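Local coordinates for protein beta chain (Acipenser persicus, PDB 6IYH) that binds haem as the beta chain of a four-chain globin assembly and, as a haemoglobin subunit, probably carries oxygen in the blood, at residues B[4-9]-B[126-131]; B[9-14]-B[72-77]. All coordinates share one frame; numbering follows the deposited sequence.

Interaction 1 (B[4-9]-B[126-131]); sequences DSERFA and QAAWQK
Glu6 reaches across Ala128 and meets the end of Lys131. Its CG lies beside the backbone N (chi1 -75°) and the chain runs on extended, so the glutamate side chain crosses the lysine chain at about a right angle. Lys131 is fully extended, with CG anti to its backbone N. Its NZ lies 2.8 Å from Glu6 OE1 in a salt bridge and comes from above the carboxylate plane. A water bridges the same two groups: it donates to Glu6 OE2 at 2.8 Å and accepts a weak bond from Lys131 NZ. Thr3 N also bonds to Glu6 OE1, while Lys131 NZ bonds to Glu1 O and Lys131 makes a cation-pi contact with Trp2. An alanine in place of Glu6 removes the carboxylate that pairs with Lys131 and takes the Thr3 N bond, and would probably loosen the residues before the helix. Away from the ion pair, Ala9 CB touches Ala128 CB at 3.8 Å, which lets the axes of 4-9 and 126-131 come within 8.9 Å. Trp129 turns its indole edge to the first helix, and NE1 gives a weak bond to Ala9 O at 3.5 Å. The near-perpendicular crossing of these two segments, at -87°, joins the first and last helices (A and H) of the globin fold.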
ATOM      1  N   ASP B   4      24.806   6.358 -16.355  1.00 30.70           N
ATOM      2  CA  ASP B   4      24.964   5.913 -17.740  1.00 33.61           C
ATOM      3  C   ASP B   4      24.631   4.445 -17.882  1.00 30.26           C
ATOM      4  O   ASP B   4      24.012   4.045 -18.863  1.00 30.99           O
ATOM      5  CB  ASP B   4      26.398   6.108 -18.230  1.00 36.02           C
ATOM      6  CG  ASP B   4      26.736   7.529 -18.474  1.00 35.13           C
ATOM      7  OD1 ASP B   4      25.859   8.403 -18.573  1.00 38.03           O
ATOM      8  OD2 ASP B   4      27.954   7.759 -18.598  1.00 46.60           O
ATOM      9  N   SER B   5      25.061   3.652 -16.931  1.00 26.79           N
ATOM     10  CA  SER B   5      24.730   2.256 -16.943  1.00 27.67           C
ATOM     11  C   SER B   5      23.190   2.016 -16.951  1.00 26.31           C
ATOM     12  O   SER B   5      22.695   1.078 -17.633  1.00 24.38           O
ATOM     13  CB  SER B   5      25.320   1.576 -15.767  1.00 27.68           C
ATOM     14  OG  SER B   5      24.989   0.243 -15.862  1.00 36.98           O
ATOM     15  N   GLU B   6      22.476   2.799 -16.155  1.00 25.62           N
ATOM     16  CA  GLU B   6      20.988   2.680 -16.086  1.00 23.56           C
ATOM     17  C   GLU B   6      20.386   3.056 -17.407  1.00 23.89           C
ATOM     18  O   GLU B   6      19.513   2.318 -17.937  1.00 24.13           O
ATOM     19  CB  GLU B   6      20.390   3.553 -14.994  1.00 22.15           C
ATOM     20  CG  GLU B   6      20.603   3.004 -13.598  1.00 21.93           C
ATOM     21  CD  GLU B   6      20.325   4.040 -12.509  1.00 18.61           C
ATOM     22  OE1 GLU B   6      20.201   5.234 -12.757  1.00 19.54           O
ATOM     23  OE2 GLU B   6      20.246   3.630 -11.384  1.00 21.35           O
ATOM     24  N   ARG B   7      20.834   4.174 -17.972  1.00 23.13           N
ATOM     25  CA  ARG B   7      20.343   4.644 -19.249  1.00 25.47           C
ATOM     26  C   ARG B   7      20.493   3.616 -20.342  1.00 27.92           C
ATOM     27  O   ARG B   7      19.582   3.405 -21.141  1.00 25.38           O
ATOM     28  CB  ARG B   7      21.097   5.869 -19.720  1.00 29.64           C
ATOM     29  CG  ARG B   7      20.572   7.151 -19.196  1.00 33.66           C
ATOM     30  CD  ARG B   7      21.340   8.309 -19.788  1.00 32.94           C
ATOM     31  NE  ARG B   7      21.167   9.462 -18.919  1.00 34.15           N
ATOM     32  CZ  ARG B   7      20.135  10.284 -18.936  1.00 30.36           C
ATOM     33  NH1 ARG B   7      19.159  10.133 -19.818  1.00 34.70           N
ATOM     34  NH2 ARG B   7      20.109  11.317 -18.097  1.00 29.96           N
ATOM     35  N   PHE B   8      21.649   2.959 -20.323  1.00 28.47           N
ATOM     36  CA  PHE B   8      21.982   1.931 -21.256  1.00 29.12           C
ATOM     37  C   PHE B   8      21.138   0.684 -21.095  1.00 26.20           C
ATOM     38  O   PHE B   8      20.691   0.124 -22.092  1.00 22.00           O
ATOM     39  CB  PHE B   8      23.436   1.519 -21.048  1.00 30.22           C
ATOM     40  CG  PHE B   8      23.900   0.461 -21.994  1.00 32.56           C
ATOM     41  CD1 PHE B   8      24.190   0.773 -23.304  1.00 34.10           C
ATOM     42  CD2 PHE B   8      24.021  -0.845 -21.576  1.00 35.25           C
ATOM     43  CE1 PHE B   8      24.638  -0.198 -24.143  1.00 35.55           C
ATOM     44  CE2 PHE B   8      24.446  -1.830 -22.424  1.00 39.01           C
ATOM     45  CZ  PHE B   8      24.773  -1.504 -23.700  1.00 38.04           C
ATOM     46  N   ALA B   9      20.962   0.229 -19.858  1.00 21.60           N
ATOM     47  CA  ALA B   9      20.095  -0.916 -19.535  1.00 21.79           C
ATOM     48  C   ALA B   9      18.675  -0.685 -20.061  1.00 19.97           C
ATOM     49  O   ALA B   9      18.091  -1.616 -20.613  1.00 19.19           O
ATOM     50  CB  ALA B   9      20.094  -1.186 -18.016  1.00 22.33           C
ATOM     51  N   GLN B 126      17.045  -5.404 -14.380  1.00 12.20           N
ATOM     52  CA  GLN B 126      15.731  -5.313 -13.591  1.00 11.79           C
ATOM     53  C   GLN B 126      15.734  -4.117 -12.671  1.00 11.52           C
ATOM     54  O   GLN B 126      14.772  -3.422 -12.569  1.00 11.01           O
ATOM     55  CB  GLN B 126      15.393  -6.598 -12.809  1.00 12.75           C
ATOM     56  CG  GLN B 126      14.100  -6.401 -11.987  1.00 12.05           C
ATOM     57  CD  GLN B 126      13.837  -7.539 -11.098  1.00 15.14           C
ATOM     58  OE1 GLN B 126      14.510  -8.472 -11.109  1.00 15.18           O
ATOM     59  NE2 GLN B 126      12.821  -7.438 -10.353  1.00 15.56           N
ATOM     60  N   ALA B 127      16.876  -3.824 -11.996  1.00 11.41           N
ATOM     61  CA  ALA B 127      16.918  -2.723 -11.053  1.00 11.36           C
ATOM     62  C   ALA B 127      16.722  -1.439 -11.758  1.00 11.23           C
ATOM     63  O   ALA B 127      15.974  -0.582 -11.307  1.00 11.08           O
ATOM     64  CB  ALA B 127      18.205  -2.728 -10.217  1.00 12.44           C
ATOM     65  N   ALA B 128      17.343  -1.275 -12.937  1.00 10.99           N
ATOM     66  CA  ALA B 128      17.143  -0.067 -13.724  1.00 11.40           C
ATOM     67  C   ALA B 128      15.699   0.110 -14.242  1.00 11.38           C
ATOM     68  O   ALA B 128      15.143   1.196 -14.184  1.00 11.34           O
ATOM     69  CB  ALA B 128      18.086  -0.048 -14.939  1.00 12.88           C
ATOM     70  N   TRP B 129      15.105  -0.975 -14.704  1.00 12.38           N
ATOM     71  CA  TRP B 129      13.698  -0.987 -15.116  1.00 12.45           C
ATOM     72  C   TRP B 129      12.727  -0.726 -13.928  1.00 10.95           C
ATOM     73  O   TRP B 129      11.757  -0.005 -14.112  1.00 10.95           O
ATOM     74  CB  TRP B 129      13.321  -2.259 -15.869  1.00 13.55           C
ATOM     75  CG  TRP B 129      13.736  -2.103 -17.273  1.00 14.79           C
ATOM     76  CD1 TRP B 129      14.923  -2.442 -17.820  1.00 17.39           C
ATOM     77  CD2 TRP B 129      12.999  -1.444 -18.269  1.00 15.78           C
ATOM     78  NE1 TRP B 129      14.972  -2.029 -19.166  1.00 19.58           N
ATOM     79  CE2 TRP B 129      13.812  -1.387 -19.436  1.00 15.76           C
ATOM     80  CE3 TRP B 129      11.745  -0.814 -18.284  1.00 17.00           C
ATOM     81  CZ2 TRP B 129      13.367  -0.825 -20.620  1.00 18.78           C
ATOM     82  CZ3 TRP B 129      11.297  -0.212 -19.492  1.00 19.81           C
ATOM     83  CH2 TRP B 129      12.111  -0.244 -20.638  1.00 17.79           C
ATOM     84  N   GLN B 130      13.026  -1.244 -12.768  1.00 10.39           N
ATOM     85  CA  GLN B 130      12.195  -0.910 -11.595  1.00 11.34           C
ATOM     86  C   GLN B 130      12.259   0.581 -11.267  1.00 11.30           C
ATOM     87  O   GLN B 130      11.267   1.215 -10.978  1.00 10.82           O
ATOM     88  CB  GLN B 130      12.617  -1.750 -10.449  1.00 11.54           C
ATOM     89  CG  GLN B 130      11.820  -1.494  -9.174  1.00 12.03           C
ATOM     90  CD  GLN B 130      10.362  -1.874  -9.364  1.00 12.22           C
ATOM     91  OE1 GLN B 130      10.034  -2.798 -10.111  1.00 13.06           O
ATOM     92  NE2 GLN B 130       9.478  -1.096  -8.712  1.00 13.11           N
ATOM     93  N   LYS B 131      13.443   1.194 -11.432  1.00 11.13           N
ATOM     94  CA  LYS B 131      13.578   2.594 -11.222  1.00 12.34           C
ATOM     95  C   LYS B 131      12.776   3.341 -12.251  1.00 11.94           C
ATOM     96  O   LYS B 131      12.066   4.307 -11.937  1.00 12.59           O
ATOM     97  CB  LYS B 131      15.092   2.976 -11.238  1.00 13.50           C
ATOM     98  CG  LYS B 131      15.329   4.464 -11.096  1.00 14.67           C
ATOM     99  CD  LYS B 131      16.812   4.746 -11.097  1.00 17.74           C
ATOM    100  CE  LYS B 131      17.033   6.229 -11.194  1.00 19.02           C
ATOM    101  NZ  LYS B 131      18.491   6.482 -10.935  1.00 24.14           N
TER
HETATM  102  O   HOH W   1      20.597   4.952  -8.898  1.00 52.18           O

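Interaction 2 (B[9-14]-B[72-77]); sequences AITTLW and NAIAHM
In this globin the end of the A helix packs here against the end of the E helix and the turn after it. Ile74 is the centre of the tight part. Its CG1 lies beside the backbone N and carries CD1 out over one face of the Trp14 indole. Ile74 CD1 sits 3.9 Å from the centroid of the five-membered ring of Trp14, 25° off the normal, in a CH-pi contact. The methyl is offset toward the rim of the indole. Trp14 has CG anti to the backbone N (chi1 -173°), which swings the ring toward the E helix. Val70 and Leu67, about one and two turns before Ile74 on that helix, touch the same indole. Ile10 and Ile74 run alongside each other, pointing opposite ways, with Ile10 CG2 3.9 Å from Ile74 CG1. The solvent side is looser. There the exposed Thr11 brings CG2 only to 4.5 Å from Ile74 CG2, and its OG1 bonds back to Arg7 O. Beyond the helix end, Met77 CG is wedged between the backbone N and the carbonyl carbon. Its chain then bends at chi3 (-80°) and meets Ile10 tip to tip, with Met77 CE 3.7 Å from Ile10 CD1.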
ATOM      1  N   ALA B   9      20.962   0.229 -19.858  1.00 21.60           N
ATOM      2  CA  ALA B   9      20.095  -0.916 -19.535  1.00 21.79           C
ATOM      3  C   ALA B   9      18.675  -0.685 -20.061  1.00 19.97           C
ATOM      4  O   ALA B   9      18.091  -1.616 -20.613  1.00 19.19           O
ATOM      5  CB  ALA B   9      20.094  -1.186 -18.016  1.00 22.33           C
ATOM      6  N   ILE B  10      18.165   0.523 -19.922  1.00 19.06           N
ATOM      7  CA  ILE B  10      16.818   0.884 -20.365  1.00 22.18           C
ATOM      8  C   ILE B  10      16.731   0.959 -21.888  1.00 23.01           C
ATOM      9  O   ILE B  10      15.905   0.244 -22.472  1.00 22.37           O
ATOM     10  CB  ILE B  10      16.349   2.220 -19.742  1.00 22.77           C
ATOM     11  CG1 ILE B  10      16.212   2.025 -18.245  1.00 22.25           C
ATOM     12  CG2 ILE B  10      15.043   2.719 -20.351  1.00 22.28           C
ATOM     13  CD1 ILE B  10      16.040   3.327 -17.490  1.00 26.72           C
ATOM     14  N   THR B  11      17.594   1.765 -22.528  1.00 21.95           N
ATOM     15  CA  THR B  11      17.462   1.997 -23.974  1.00 23.72           C
ATOM     16  C   THR B  11      17.855   0.727 -24.783  1.00 20.29           C
ATOM     17  O   THR B  11      17.185   0.437 -25.806  1.00 21.22           O
ATOM     18  CB  THR B  11      18.208   3.246 -24.414  1.00 25.90           C
ATOM     19  OG1 THR B  11      19.564   3.042 -24.079  1.00 28.04           O
ATOM     20  CG2 THR B  11      17.663   4.466 -23.726  1.00 29.06           C
ATOM     21  N   THR B  12      18.789  -0.111 -24.306  1.00 21.86           N
ATOM     22  CA  THR B  12      19.110  -1.352 -25.044  1.00 26.06           C
ATOM     23  C   THR B  12      17.991  -2.364 -24.971  1.00 21.57           C
ATOM     24  O   THR B  12      17.685  -3.017 -25.958  1.00 19.13           O
ATOM     25  CB  THR B  12      20.436  -2.073 -24.694  1.00 29.61           C
ATOM     26  OG1 THR B  12      20.356  -2.664 -23.411  1.00 38.57           O
ATOM     27  CG2 THR B  12      21.580  -1.093 -24.641  1.00 29.37           C
ATOM     28  N   LEU B  13      17.396  -2.522 -23.798  1.00 18.20           N
ATOM     29  CA  LEU B  13      16.293  -3.463 -23.704  1.00 15.01           C
ATOM     30  C   LEU B  13      15.111  -2.936 -24.491  1.00 13.11           C
ATOM     31  O   LEU B  13      14.442  -3.720 -25.165  1.00 12.39           O
ATOM     32  CB  LEU B  13      15.918  -3.681 -22.209  1.00 17.21           C
ATOM     33  CG  LEU B  13      14.939  -4.840 -22.020  1.00 20.34           C
ATOM     34  CD1 LEU B  13      15.020  -5.503 -20.636  1.00 22.11           C
ATOM     35  CD2 LEU B  13      13.515  -4.301 -22.030  1.00 21.44           C
ATOM     36  N   TRP B  14      14.849  -1.633 -24.449  1.00 12.23           N
ATOM     37  CA  TRP B  14      13.708  -1.019 -25.124  1.00 12.06           C
ATOM     38  C   TRP B  14      13.795  -1.235 -26.610  1.00 12.03           C
ATOM     39  O   TRP B  14      12.787  -1.482 -27.283  1.00 12.38           O
ATOM     40  CB  TRP B  14      13.567   0.448 -24.853  1.00 12.79           C
ATOM     41  CG  TRP B  14      12.351   1.024 -25.383  1.00 12.43           C
ATOM     42  CD1 TRP B  14      12.200   1.919 -26.373  1.00 14.78           C
ATOM     43  CD2 TRP B  14      10.998   0.694 -24.938  1.00 14.12           C
ATOM     44  NE1 TRP B  14      10.879   2.148 -26.601  1.00 16.66           N
ATOM     45  CE2 TRP B  14      10.121   1.447 -25.716  1.00 13.97           C
ATOM     46  CE3 TRP B  14      10.481  -0.195 -23.981  1.00 14.52           C
ATOM     47  CZ2 TRP B  14       8.708   1.366 -25.575  1.00 15.53           C
ATOM     48  CZ3 TRP B  14       9.079  -0.215 -23.789  1.00 13.15           C
ATOM     49  CH2 TRP B  14       8.244   0.536 -24.582  1.00 14.07           C
ATOM     50  N   ASN B  72       7.284   6.952 -24.586  1.00 18.34           N
ATOM     51  CA  ASN B  72       7.317   8.446 -24.352  1.00 18.37           C
ATOM     52  C   ASN B  72       8.008   8.802 -23.050  1.00 20.65           C
ATOM     53  O   ASN B  72       8.842   9.744 -22.962  1.00 17.19           O
ATOM     54  CB  ASN B  72       5.915   9.091 -24.362  1.00 23.42           C
ATOM     55  CG  ASN B  72       5.219   8.998 -25.693  1.00 27.25           C
ATOM     56  OD1 ASN B  72       5.855   9.025 -26.737  1.00 31.65           O
ATOM     57  ND2 ASN B  72       3.894   8.867 -25.670  1.00 28.37           N
ATOM     58  N   ALA B  73       7.716   8.043 -21.971  1.00 19.22           N
ATOM     59  CA  ALA B  73       8.414   8.316 -20.714  1.00 18.51           C
ATOM     60  C   ALA B  73       9.915   8.143 -20.838  1.00 17.18           C
ATOM     61  O   ALA B  73      10.697   8.895 -20.274  1.00 17.97           O
ATOM     62  CB  ALA B  73       7.870   7.444 -19.574  1.00 18.64           C
ATOM     63  N   ILE B  74      10.345   7.108 -21.549  1.00 18.09           N
ATOM     64  CA  ILE B  74      11.737   6.861 -21.760  1.00 19.82           C
ATOM     65  C   ILE B  74      12.405   8.024 -22.541  1.00 22.55           C
ATOM     66  O   ILE B  74      13.501   8.466 -22.190  1.00 22.92           O
ATOM     67  CB  ILE B  74      11.953   5.494 -22.454  1.00 19.56           C
ATOM     68  CG1 ILE B  74      11.650   4.332 -21.530  1.00 18.53           C
ATOM     69  CG2 ILE B  74      13.366   5.357 -22.984  1.00 21.06           C
ATOM     70  CD1 ILE B  74      11.411   3.025 -22.270  1.00 18.98           C
ATOM     71  N   ALA B  75      11.720   8.535 -23.557  1.00 22.37           N
ATOM     72  CA  ALA B  75      12.242   9.663 -24.339  1.00 24.65           C
ATOM     73  C   ALA B  75      12.310  10.928 -23.477  1.00 26.53           C
ATOM     74  O   ALA B  75      13.120  11.807 -23.708  1.00 24.60           O
ATOM     75  CB  ALA B  75      11.361   9.869 -25.562  1.00 23.97           C
ATOM     76  N   HIS B  76      11.429  11.029 -22.475  1.00 21.77           N
ATOM     77  CA  HIS B  76      11.474  12.101 -21.493  1.00 24.02           C
ATOM     78  C   HIS B  76      11.983  11.686 -20.129  1.00 21.37           C
ATOM     79  O   HIS B  76      11.567  12.238 -19.101  1.00 22.73           O
ATOM     80  CB  HIS B  76      10.087  12.724 -21.378  1.00 25.67           C
ATOM     81  CG  HIS B  76       9.622  13.424 -22.615  1.00 31.30           C
ATOM     82  ND1 HIS B  76       8.934  12.782 -23.628  1.00 35.11           N
ATOM     83  CD2 HIS B  76       9.731  14.718 -22.997  1.00 34.50           C
ATOM     84  CE1 HIS B  76       8.629  13.657 -24.574  1.00 36.14           C
ATOM     85  NE2 HIS B  76       9.095  14.842 -24.209  1.00 34.92           N
ATOM     86  N   MET B  77      12.910  10.767 -20.081  1.00 21.32           N
ATOM     87  CA  MET B  77      13.214  10.126 -18.787  1.00 22.43           C
ATOM     88  C   MET B  77      13.862  11.086 -17.791  1.00 24.58           C
ATOM     89  O   MET B  77      13.905  10.785 -16.586  1.00 22.93           O
ATOM     90  CB  MET B  77      14.071   8.885 -18.913  1.00 24.27           C
ATOM     91  CG  MET B  77      15.496   9.034 -19.472  1.00 25.29           C
ATOM     92  SD  MET B  77      16.206   7.433 -20.035  1.00 27.09           S
ATOM     93  CE  MET B  77      16.679   6.813 -18.454  1.00 25.01           C
TER

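How the interactions relate
Interactions 1 and 2 lie about 9 Å apart, centre to centre, on the same side of the chain's centre. Both use helix 4-14 and share Ala9. Helix 4-14 meets helix 123-142 in interaction 1 and the end of helix 57-75 in interaction 2. Along the chain, 72-77 falls between the two segments of interaction 1. Trp129 joins the contacts directly: its CH2 lies 3.7 Å from Trp14 CE3, and CH2 is equally far from Ile74 CD1. The N-terminal helix is thus fixed to both a middle and a late helix of the globin fold. The Trp14 and Trp129 side chains each lie about 10 Å from a bound haem.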